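Local atomic coordinates of HTH cro/C1-type domain-containing protein (Pseudomonas aeruginosa PAO1, PDB entry 7CSV), a protein that is the antitoxin HigA, a dimeric helix-turn-helix protein that acts as a regulatory factor by recognising specific pseudopalindromic DNA motifs. Residues P8-E13 / S75-A80. Sequence-based numbering, arbitrary orientation.
Sequences PIHPGE and SEYSLA
His10 and Tyr77 both hold CG anti to the backbone N (chi1 -162° and 171°), which brings their rings together in an edge-to-face pair. The edge of the imidazole points at one face of the phenol. The planes are inclined at 64°, and the ring centroids lie 4.7 Å apart. CD2 does the touching: it lies over one face of the tyrosine ring, offset toward the rim, with His10 CD2 3.6 Å from Tyr77 CZ. The imidazole is also held from within its own segment. Gly12 N donates a nearly straight bond to His10 ND1 (2.9 Å), close to the imidazole plane. His10 is the N-cap of helix 11-23; this bond and Pro11 CD against one face of the imidazole together limit how the ring can turn. ND1 is the acceptor of this bond and so carries no hydrogen itself, which leaves NE2 as the probable protonated nitrogen if the ring is neutral.

The lead-in to the helix also packs on this tyrosine, through backbone and proline ring atoms. His10 CA comes within 3.6 Å of Tyr77 CD1. Pro11 CD packs on Tyr77 CB at 3.8 Å, and Pro8 CB meets Tyr77 CD1 at 3.8 Å. Further along, Pro8 CA rests on Ala80 CB (3.6 Å). The contact joins an N-capped first helix, with its N-terminal lead-in, to the long C-terminal helix 67-93 of a Cro/C1-type helix-turn-helix protein.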
loop_
_atom_site.group_PDB
_atom_site.type_symbol
_atom_site.label_atom_id
_atom_site.label_comp_id
_atom_site.label_asym_id
_atom_site.label_seq_id
_atom_site.Cartn_x
_atom_site.Cartn_y
_atom_site.Cartn_z
ATOM N N PRO A 8 3.455 -3.451 14.344
ATOM C CA PRO A 8 3.938 -2.721 13.165
ATOM C C PRO A 8 5.455 -2.706 13.054
ATOM O O PRO A 8 6.177 -2.536 14.040
ATOM C CB PRO A 8 3.378 -1.304 13.376
ATOM C CG PRO A 8 2.387 -1.423 14.547
ATOM C CD PRO A 8 2.898 -2.550 15.365
ATOM N N ILE A 9 5.940 -2.879 11.829
ATOM C CA ILE A 9 7.342 -2.672 11.501
ATOM C C ILE A 9 7.389 -1.603 10.426
ATOM O O ILE A 9 6.920 -1.828 9.306
ATOM C CB ILE A 9 8.018 -3.955 11.007
ATOM C CG1 ILE A 9 8.053 -5.003 12.115
ATOM C CG2 ILE A 9 9.430 -3.659 10.524
ATOM C CD1 ILE A 9 8.926 -6.163 11.766
ATOM N N HIS A 10 7.961 -0.458 10.760
ATOM C CA HIS A 10 8.017 0.628 9.793
ATOM C C HIS A 10 8.978 0.298 8.652
ATOM O O HIS A 10 10.062 -0.247 8.885
ATOM C CB HIS A 10 8.441 1.926 10.466
ATOM C CG HIS A 10 8.108 3.136 9.660
ATOM N ND1 HIS A 10 8.877 3.544 8.593
ATOM C CD2 HIS A 10 7.080 4.011 9.743
ATOM C CE1 HIS A 10 8.339 4.624 8.056
ATOM N NE2 HIS A 10 7.249 4.931 8.739
ATOM N N PRO A 11 8.610 0.621 7.409
ATOM C CA PRO A 11 9.527 0.384 6.286
ATOM C C PRO A 11 10.879 1.038 6.466
ATOM O O PRO A 11 11.872 0.527 5.937
ATOM C CB PRO A 11 8.788 0.996 5.089
ATOM C CG PRO A 11 7.346 0.989 5.487
ATOM C CD PRO A 11 7.300 1.141 6.972
ATOM N N GLY A 12 10.945 2.166 7.171
ATOM C CA GLY A 12 12.222 2.831 7.367
ATOM C C GLY A 12 13.194 2.007 8.180
ATOM O O GLY A 12 14.409 2.129 8.012
ATOM N N GLU A 13 12.678 1.142 9.053
ATOM C CA GLU A 13 13.551 0.241 9.794
ATOM C C GLU A 13 14.262 -0.730 8.859
ATOM O O GLU A 13 15.462 -0.993 9.016
ATOM C CB GLU A 13 12.734 -0.506 10.845
ATOM C CG GLU A 13 13.486 -1.566 11.616
ATOM C CD GLU A 13 12.591 -2.225 12.651
ATOM O OE1 GLU A 13 12.603 -3.465 12.757
ATOM O OE2 GLU A 13 11.849 -1.497 13.338
ATOM N N SER A 75 2.384 -1.331 3.165
ATOM C CA SER A 75 1.030 -1.805 3.426
ATOM C C SER A 75 0.982 -2.633 4.701
ATOM O O SER A 75 0.020 -2.535 5.479
ATOM C CB SER A 75 0.512 -2.611 2.244
ATOM O OG SER A 75 1.261 -3.784 2.065
ATOM N N GLU A 76 2.003 -3.463 4.940
ATOM C CA GLU A 76 2.007 -4.216 6.194
ATOM C C GLU A 76 1.993 -3.275 7.392
ATOM O O GLU A 76 1.224 -3.482 8.338
ATOM C CB GLU A 76 3.210 -5.162 6.267
ATOM C CG GLU A 76 3.300 -5.945 7.613
ATOM C CD GLU A 76 2.333 -7.115 7.727
ATOM O OE1 GLU A 76 2.328 -7.774 8.799
ATOM O OE2 GLU A 76 1.579 -7.402 6.771
ATOM N N TYR A 77 2.809 -2.212 7.349
ATOM C CA TYR A 77 2.855 -1.250 8.449
ATOM C C TYR A 77 1.513 -0.552 8.623
ATOM O O TYR A 77 0.997 -0.431 9.745
ATOM C CB TYR A 77 3.965 -0.216 8.197
ATOM C CG TYR A 77 3.928 0.939 9.184
ATOM C CD1 TYR A 77 4.515 0.829 10.444
ATOM C CD2 TYR A 77 3.300 2.137 8.855
ATOM C CE1 TYR A 77 4.475 1.897 11.353
ATOM C CE2 TYR A 77 3.254 3.199 9.744
ATOM C CZ TYR A 77 3.842 3.080 10.985
ATOM O OH TYR A 77 3.792 4.154 11.844
ATOM N N SER A 78 0.933 -0.075 7.520
ATOM C CA SER A 78 -0.351 0.618 7.615
ATOM C C SER A 78 -1.443 -0.318 8.110
ATOM O O SER A 78 -2.317 0.089 8.888
ATOM C CB SER A 78 -0.735 1.206 6.264
ATOM O OG SER A 78 0.175 2.222 5.899
ATOM N N LEU A 79 -1.419 -1.575 7.661
ATOM C CA LEU A 79 -2.420 -2.522 8.147
ATOM C C LEU A 79 -2.236 -2.801 9.627
ATOM O O LEU A 79 -3.223 -2.915 10.371
ATOM C CB LEU A 79 -2.351 -3.825 7.357
ATOM C CG LEU A 79 -2.994 -3.759 5.971
ATOM C CD1 LEU A 79 -2.726 -5.052 5.206
ATOM C CD2 LEU A 79 -4.507 -3.490 6.083
ATOM N N ALA A 80 -0.986 -2.925 10.078
ATOM C CA ALA A 80 -0.761 -3.235 11.492
ATOM C C ALA A 80 -1.273 -2.112 12.385
ATOM O O ALA A 80 -1.949 -2.353 13.394
ATOM C CB ALA A 80 0.723 -3.494 11.742
#